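Local structure of Cif-like 1 (Burkholderia cenocepacia, 7JQY) at residues Val120-Gly125 and Leu146-Pro151; Leu251-Asp256 and Ala292-Gln297. The protein belongs to the Cif-like epoxide hydrolases of the alpha/beta hydrolase fold and probably opens epoxide rings by adding water. The protein carries 1 engineered substitution. One frame throughout, in Å; residues are numbered along the deposited sequence.

Contact 1 (Val120-Gly125 and Leu146-Pro151). Engineered in segment 120-125: Ser123 (natural residue Asp).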
ATOM      1  N   VAL B 120      40.653 -13.118   3.356  1.00 39.29           N
ATOM      2  CA  VAL B 120      39.625 -13.723   4.195  1.00 38.23           C
ATOM      3  C   VAL B 120      38.276 -13.589   3.499  1.00 41.36           C
ATOM      4  O   VAL B 120      37.904 -12.491   3.068  1.00 41.20           O
ATOM      5  CB  VAL B 120      39.562 -13.056   5.580  1.00 39.32           C
ATOM      6  CG1 VAL B 120      38.595 -13.825   6.496  1.00 39.72           C
ATOM      7  CG2 VAL B 120      40.952 -12.936   6.185  1.00 42.03           C
ATOM      8  N   GLY B 121      37.541 -14.687   3.400  1.00 39.82           N
ATOM      9  CA  GLY B 121      36.238 -14.668   2.764  1.00 37.43           C
ATOM     10  C   GLY B 121      35.259 -15.585   3.465  1.00 40.00           C
ATOM     11  O   GLY B 121      35.644 -16.558   4.121  1.00 38.77           O
ATOM     12  N   ARG B 122      33.974 -15.255   3.324  1.00 36.93           N
ATOM     13  CA  ARG B 122      32.879 -16.095   3.798  1.00 36.75           C
ATOM     14  C   ARG B 122      31.726 -16.012   2.808  1.00 39.46           C
ATOM     15  O   ARG B 122      31.600 -15.042   2.052  1.00 37.38           O
ATOM     16  CB  ARG B 122      32.409 -15.702   5.215  1.00 39.03           C
ATOM     17  CG  ARG B 122      31.516 -14.464   5.297  1.00 39.35           C
ATOM     18  CD  ARG B 122      30.841 -14.357   6.667  1.00 36.09           C
ATOM     19  NE  ARG B 122      30.019 -15.527   6.953  1.00 37.30           N
ATOM     20  CZ  ARG B 122      28.827 -15.753   6.410  1.00 36.81           C
ATOM     21  NH1 ARG B 122      28.306 -14.883   5.546  1.00 34.58           N
ATOM     22  NH2 ARG B 122      28.158 -16.855   6.719  1.00 35.21           N
ATOM     23  N   SER B 123      30.872 -17.039   2.821  1.00 39.10           N
ATOM     24  CA  SER B 123      29.709 -17.121   1.917  1.00 39.57           C
ATOM     25  C   SER B 123      30.166 -16.851   0.484  1.00 39.10           C
ATOM     26  O   SER B 123      31.179 -17.427   0.056  1.00 39.40           O
ATOM     27  CB  SER B 123      28.638 -16.161   2.442  1.00 38.63           C
ATOM     28  OG  SER B 123      27.615 -15.940   1.478  1.00 36.55           O
ATOM     29  N   ILE B 124      29.494 -15.961  -0.260  1.00 40.75           N
ATOM     30  CA  ILE B 124      29.880 -15.642  -1.631  1.00 37.31           C
ATOM     31  C   ILE B 124      31.317 -15.152  -1.671  1.00 39.22           C
ATOM     32  O   ILE B 124      32.055 -15.422  -2.628  1.00 39.11           O
ATOM     33  CB  ILE B 124      28.901 -14.601  -2.210  1.00 36.64           C
ATOM     34  CG1 ILE B 124      27.465 -15.130  -2.154  1.00 40.48           C
ATOM     35  CG2 ILE B 124      29.278 -14.213  -3.624  1.00 35.49           C
ATOM     36  CD1 ILE B 124      27.198 -16.252  -3.117  1.00 41.79           C
ATOM     37  N   GLY B 125      31.750 -14.454  -0.621  1.00 36.02           N
ATOM     38  CA  GLY B 125      33.100 -13.925  -0.600  1.00 37.52           C
ATOM     39  C   GLY B 125      34.172 -14.990  -0.564  1.00 37.73           C
ATOM     40  O   GLY B 125      35.284 -14.766  -1.041  1.00 40.15           O
ATOM     41  N   LEU B 146      35.804 -19.274   5.431  1.00 41.50           N
ATOM     42  CA  LEU B 146      34.854 -19.276   6.540  1.00 40.18           C
ATOM     43  C   LEU B 146      33.474 -19.750   6.102  1.00 40.12           C
ATOM     44  O   LEU B 146      32.960 -19.323   5.061  1.00 39.83           O
ATOM     45  CB  LEU B 146      34.712 -17.879   7.159  1.00 39.67           C
ATOM     46  CG  LEU B 146      35.929 -17.052   7.586  1.00 42.41           C
ATOM     47  CD1 LEU B 146      35.458 -15.846   8.406  1.00 39.06           C
ATOM     48  CD2 LEU B 146      36.927 -17.874   8.371  1.00 41.93           C
ATOM     49  N   ASP B 147      32.888 -20.631   6.914  1.00 39.16           N
ATOM     50  CA  ASP B 147      31.444 -20.835   7.036  1.00 42.58           C
ATOM     51  C   ASP B 147      30.763 -21.621   5.918  1.00 43.29           C
ATOM     52  O   ASP B 147      29.834 -22.389   6.196  1.00 42.76           O
ATOM     53  CB  ASP B 147      30.753 -19.471   7.196  1.00 36.04           C
ATOM     54  CG  ASP B 147      31.156 -18.773   8.483  1.00 39.51           C
ATOM     55  OD1 ASP B 147      31.395 -19.478   9.480  1.00 39.02           O
ATOM     56  OD2 ASP B 147      31.253 -17.522   8.504  1.00 40.85           O
ATOM     57  N   VAL B 148      31.173 -21.430   4.668  1.00 40.15           N
ATOM     58  CA  VAL B 148      30.418 -21.955   3.529  1.00 41.65           C
ATOM     59  C   VAL B 148      31.335 -22.744   2.599  1.00 45.60           C
ATOM     60  O   VAL B 148      32.486 -22.333   2.377  1.00 44.31           O
ATOM     61  CB  VAL B 148      29.725 -20.803   2.771  1.00 43.53           C
ATOM     62  CG1 VAL B 148      28.968 -21.300   1.536  1.00 43.81           C
ATOM     63  CG2 VAL B 148      28.787 -20.052   3.698  1.00 41.01           C
ATOM     64  N   PRO B 149      30.893 -23.877   2.052  1.00 45.44           N
ATOM     65  CA  PRO B 149      31.678 -24.553   1.010  1.00 46.13           C
ATOM     66  C   PRO B 149      31.558 -23.847  -0.333  1.00 48.55           C
ATOM     67  O   PRO B 149      30.549 -23.205  -0.635  1.00 48.90           O
ATOM     68  CB  PRO B 149      31.041 -25.941   0.940  1.00 44.16           C
ATOM     69  CG  PRO B 149      29.602 -25.686   1.344  1.00 48.85           C
ATOM     70  CD  PRO B 149      29.679 -24.635   2.417  1.00 44.09           C
ATOM     71  N   VAL B 150      32.587 -24.006  -1.163  1.00 46.07           N
ATOM     72  CA  VAL B 150      32.596 -23.346  -2.469  1.00 49.24           C
ATOM     73  C   VAL B 150      32.086 -24.323  -3.520  1.00 50.18           C
ATOM     74  O   VAL B 150      32.152 -25.544  -3.314  1.00 49.92           O
ATOM     75  CB  VAL B 150      33.987 -22.795  -2.837  1.00 45.84           C
ATOM     76  CG1 VAL B 150      34.558 -21.968  -1.699  1.00 46.89           C
ATOM     77  CG2 VAL B 150      34.938 -23.902  -3.232  1.00 50.25           C
ATOM     78  N   PRO B 151      31.535 -23.843  -4.631  1.00 50.78           N
ATOM     79  CA  PRO B 151      31.068 -24.761  -5.675  1.00 51.54           C
ATOM     80  C   PRO B 151      32.194 -25.638  -6.210  1.00 54.50           C
ATOM     81  O   PRO B 151      33.368 -25.259  -6.209  1.00 52.67           O
ATOM     82  CB  PRO B 151      30.530 -23.826  -6.761  1.00 47.90           C
ATOM     83  CG  PRO B 151      30.218 -22.533  -6.038  1.00 50.17           C
ATOM     84  CD  PRO B 151      31.228 -22.432  -4.939  1.00 47.37           C
TER

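Contact 2 (Leu251-Asp256 and Ala292-Gln297)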
ATOM      1  N   LEU B 251      43.480 -21.676   5.927  1.00 52.86           N
ATOM      2  CA  LEU B 251      42.789 -21.877   7.195  1.00 50.62           C
ATOM      3  C   LEU B 251      41.298 -21.990   6.918  1.00 50.74           C
ATOM      4  O   LEU B 251      40.753 -21.189   6.149  1.00 47.64           O
ATOM      5  CB  LEU B 251      43.069 -20.725   8.166  1.00 50.92           C
ATOM      6  CG  LEU B 251      42.251 -20.652   9.460  1.00 53.10           C
ATOM      7  CD1 LEU B 251      42.646 -21.757  10.420  1.00 48.82           C
ATOM      8  CD2 LEU B 251      42.405 -19.279  10.123  1.00 49.92           C
ATOM      9  N   ALA B 252      40.654 -23.002   7.509  1.00 49.46           N
ATOM     10  CA  ALA B 252      39.224 -23.251   7.347  1.00 49.42           C
ATOM     11  C   ALA B 252      38.537 -23.169   8.706  1.00 49.68           C
ATOM     12  O   ALA B 252      38.962 -23.835   9.658  1.00 52.37           O
ATOM     13  CB  ALA B 252      38.969 -24.622   6.709  1.00 51.75           C
ATOM     14  N   LEU B 253      37.469 -22.366   8.795  1.00 47.24           N
ATOM     15  CA  LEU B 253      36.755 -22.145  10.051  1.00 47.44           C
ATOM     16  C   LEU B 253      35.248 -22.168   9.835  1.00 45.75           C
ATOM     17  O   LEU B 253      34.755 -21.700   8.807  1.00 40.91           O
ATOM     18  CB  LEU B 253      37.139 -20.808  10.689  1.00 43.98           C
ATOM     19  CG  LEU B 253      38.610 -20.545  10.986  1.00 46.23           C
ATOM     20  CD1 LEU B 253      38.809 -19.075  11.356  1.00 48.22           C
ATOM     21  CD2 LEU B 253      39.100 -21.450  12.095  1.00 46.82           C
ATOM     22  N   ALA B 254      34.518 -22.695  10.822  1.00 44.68           N
ATOM     23  CA  ALA B 254      33.058 -22.697  10.793  1.00 41.92           C
ATOM     24  C   ALA B 254      32.531 -22.985  12.191  1.00 41.05           C
ATOM     25  O   ALA B 254      33.260 -23.461  13.064  1.00 46.19           O
ATOM     26  CB  ALA B 254      32.512 -23.714   9.784  1.00 41.70           C
ATOM     27  N   GLY B 255      31.260 -22.648  12.409  1.00 40.39           N
ATOM     28  CA  GLY B 255      30.653 -22.878  13.707  1.00 41.57           C
ATOM     29  C   GLY B 255      30.167 -24.309  13.865  1.00 43.48           C
ATOM     30  O   GLY B 255      29.745 -24.958  12.908  1.00 43.10           O
ATOM     31  N   ASP B 256      30.204 -24.804  15.106  1.00 41.78           N
ATOM     32  CA  ASP B 256      29.794 -26.183  15.344  1.00 44.91           C
ATOM     33  C   ASP B 256      28.301 -26.380  15.139  1.00 45.02           C
ATOM     34  O   ASP B 256      27.861 -27.518  14.947  1.00 43.61           O
ATOM     35  CB  ASP B 256      30.185 -26.645  16.754  1.00 45.80           C
ATOM     36  CG  ASP B 256      29.515 -25.835  17.851  1.00 48.46           C
ATOM     37  OD1 ASP B 256      28.909 -24.786  17.544  1.00 47.11           O
ATOM     38  OD2 ASP B 256      29.582 -26.261  19.025  1.00 49.58           O
ATOM     39  N   ALA B 292      35.555 -12.978  18.520  1.00 40.36           N
ATOM     40  CA  ALA B 292      36.687 -13.230  19.402  1.00 40.90           C
ATOM     41  C   ALA B 292      37.436 -14.487  18.972  1.00 42.40           C
ATOM     42  O   ALA B 292      38.671 -14.497  18.901  1.00 43.74           O
ATOM     43  CB  ALA B 292      36.207 -13.344  20.848  1.00 43.98           C
ATOM     44  N   PHE B 293      36.701 -15.570  18.699  1.00 43.64           N
ATOM     45  CA  PHE B 293      37.321 -16.785  18.177  1.00 46.15           C
ATOM     46  C   PHE B 293      37.978 -16.528  16.828  1.00 46.94           C
ATOM     47  O   PHE B 293      39.104 -16.974  16.574  1.00 46.07           O
ATOM     48  CB  PHE B 293      36.264 -17.878  18.043  1.00 42.69           C
ATOM     49  CG  PHE B 293      36.730 -19.089  17.284  1.00 49.36           C
ATOM     50  CD1 PHE B 293      36.608 -19.158  15.904  1.00 46.53           C
ATOM     51  CD2 PHE B 293      37.265 -20.179  17.963  1.00 48.69           C
ATOM     52  CE1 PHE B 293      37.038 -20.279  15.209  1.00 47.07           C
ATOM     53  CE2 PHE B 293      37.690 -21.304  17.275  1.00 47.54           C
ATOM     54  CZ  PHE B 293      37.576 -21.358  15.902  1.00 48.29           C
ATOM     55  N   LEU B 294      37.284 -15.802  15.951  1.00 43.40           N
ATOM     56  CA  LEU B 294      37.786 -15.564  14.608  1.00 43.13           C
ATOM     57  C   LEU B 294      39.026 -14.698  14.642  1.00 45.83           C
ATOM     58  O   LEU B 294      40.012 -14.973  13.943  1.00 47.39           O
ATOM     59  CB  LEU B 294      36.702 -14.892  13.775  1.00 45.02           C
ATOM     60  CG  LEU B 294      37.101 -14.440  12.381  1.00 42.57           C
ATOM     61  CD1 LEU B 294      37.627 -15.638  11.627  1.00 40.31           C
ATOM     62  CD2 LEU B 294      35.890 -13.831  11.687  1.00 39.47           C
ATOM     63  N   THR B 295      38.985 -13.637  15.440  1.00 44.44           N
ATOM     64  CA  THR B 295      40.131 -12.752  15.505  1.00 46.97           C
ATOM     65  C   THR B 295      41.330 -13.525  16.004  1.00 49.46           C
ATOM     66  O   THR B 295      42.451 -13.345  15.503  1.00 46.55           O
ATOM     67  CB  THR B 295      39.830 -11.534  16.385  1.00 43.51           C
ATOM     68  OG1 THR B 295      38.981 -10.650  15.651  1.00 45.21           O
ATOM     69  CG2 THR B 295      41.097 -10.776  16.748  1.00 41.48           C
ATOM     70  N   ARG B 296      41.114 -14.402  16.979  1.00 49.41           N
ATOM     71  CA  ARG B 296      42.201 -15.202  17.533  1.00 49.98           C
ATOM     72  C   ARG B 296      42.775 -16.170  16.498  1.00 52.60           C
ATOM     73  O   ARG B 296      43.987 -16.373  16.427  1.00 54.87           O
ATOM     74  CB  ARG B 296      41.725 -15.973  18.767  1.00 54.02           C
ATOM     75  CG  ARG B 296      42.801 -16.832  19.411  1.00 58.70           C
ATOM     76  CD  ARG B 296      44.012 -15.999  19.799  1.00 64.55           C
ATOM     77  NE  ARG B 296      45.085 -16.818  20.355  1.00 73.93           N
ATOM     78  CZ  ARG B 296      46.268 -16.344  20.732  1.00 77.32           C
ATOM     79  NH1 ARG B 296      46.535 -15.050  20.612  1.00 77.85           N
ATOM     80  NH2 ARG B 296      47.185 -17.163  21.227  1.00 76.76           N
ATOM     81  N   GLN B 297      41.893 -16.761  15.700  1.00 51.47           N
ATOM     82  CA  GLN B 297      42.282 -17.703  14.671  1.00 51.47           C
ATOM     83  C   GLN B 297      43.023 -16.999  13.541  1.00 52.93           C
ATOM     84  O   GLN B 297      44.054 -17.489  13.073  1.00 53.14           O
ATOM     85  CB  GLN B 297      41.034 -18.416  14.168  1.00 49.92           C
ATOM     86  CG  GLN B 297      40.552 -19.471  15.158  1.00 48.89           C
ATOM     87  CD  GLN B 297      41.503 -20.639  15.200  1.00 51.77           C
ATOM     88  OE1 GLN B 297      42.260 -20.855  14.253  1.00 53.09           O
ATOM     89  NE2 GLN B 297      41.459 -21.415  16.273  1.00 52.61           N
TER

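Contact 1 (Val120-Gly125 and Leu146-Pro151)
Gly121 O accepts the backbone N-H of Leu146 at 3.0 Å (N to O), tying the end of strand 117-122 to parallel strand 140-146, and the loop from Asp147 onward then turns alongside Ser123. Leu146 lays CB against Arg122 CB at 3.7 Å, while its CD1 reaches Val120 CG1 obliquely at 4.2 Å; branched apolar residues suit this buried surface. The charged pair lies beyond. A bend at chi3 brings Arg122 NE round to Asp147 OD2, 2.8 Å away, in a nearly straight salt bridge (168° at the hydrogen). OD2 lies close to the guanidinium plane, although the carboxylate itself is turned 49° from it. Gln59 OE1 accepts from NH1 and His284 O from NH2, so each guanidinium nitrogen has a partner and the buried group is fixed in rotation. Val148 leans in from the loop and touches Ser123 CA with CG2 at 3.6 Å. Ser123, an engineered residue where the natural protein has Asp, directs OG to Trp57 N and has a strained positive phi of 50°. Glycines stand two residues before and two after it: a CB on Gly121 would clash with Gly125 O, and one on Gly125 would be crowded by Arg122 O. This sharp strand-to-helix turn is consistent with the nucleophile elbow of alpha/beta hydrolases.

Contact 2 (Leu251-Asp256 and Ala292-Gln297)
Leu253 projects from strand 250-255 into helix 291-303 and meets Phe293, Leu294 and Gln297 with its two methyl groups. The segments run almost antiparallel, at 171°, with their axes 10.4 Å apart, a spacing filled by a single layer of side chains. Among the purely apolar contacts, Leu253 CD1 lies 3.6 Å from Leu294 CD1. Leu294 starts off to one side of the strand, and only the end of its chain swings in to make this touch. The other methyl, Leu253 CD2, approaches Phe293 CE1 obliquely at 3.9 Å. Phe293 holds its CG anti to the backbone N (chi1 169°), and the ring extends toward the sheet, where Ala279 and Pro280 also border it. Leucine suits the strand position because its forked end can meet three helix residues, CD1 touching Leu294 and Gln297, CD2 touching Phe293 and Gln297.

This is the layering of the alpha/beta hydrolase fold, in which helices cover both faces of a central, mostly parallel sheet: helix 291-303 packs on the face carrying Leu251 and Leu253, while Ala252 and Ala254 turn to helix 262-268.

A second group of contacts involves Gln297, whose aliphatic part does the packing. Its CB sits 3.6 Å from Leu253 CD1, and its CG lies 3.5 Å above one face of the Phe293 ring, offset toward the rim, one helical turn back. The chain bends at chi2, which places CD; OE1 beyond it comes to 4.0 Å from Leu251 CD1, a van der Waals approach. Leu251 crosses Gln297 at about a right angle and sets CD2 against the Gln297 carbonyl O at 3.8 Å.

Polar bonding lies at the ends: Asp256 receives the backbone N-H groups of Asn281 and Thr282, and Asn290 OD1 accepts that of Phe293.

Overall arrangement
Strand 140-146 joins the two contacts, since it lies between strands 117-122 and 250-255 in the sheet. Their centres are 13 Å apart, and they meet directly: Asp147 N approaches Leu253 O at 2.9 Å, a probable hydrogen bond that continues the sheet pairing. On the same sheet face, Leu146 CD2 packs 3.7 Å from Leu253 CD1, and its CD1 lies 3.9 Å from Leu294 CD2, so one leucine serves both contacts. Contact 1 lies nearer the middle of the chain and holds the probable nucleophile elbow at the strand ends; contact 2 lies beside it, where helix 291-303 covers the sheet and reaches Val120 through Leu298 and Phe302.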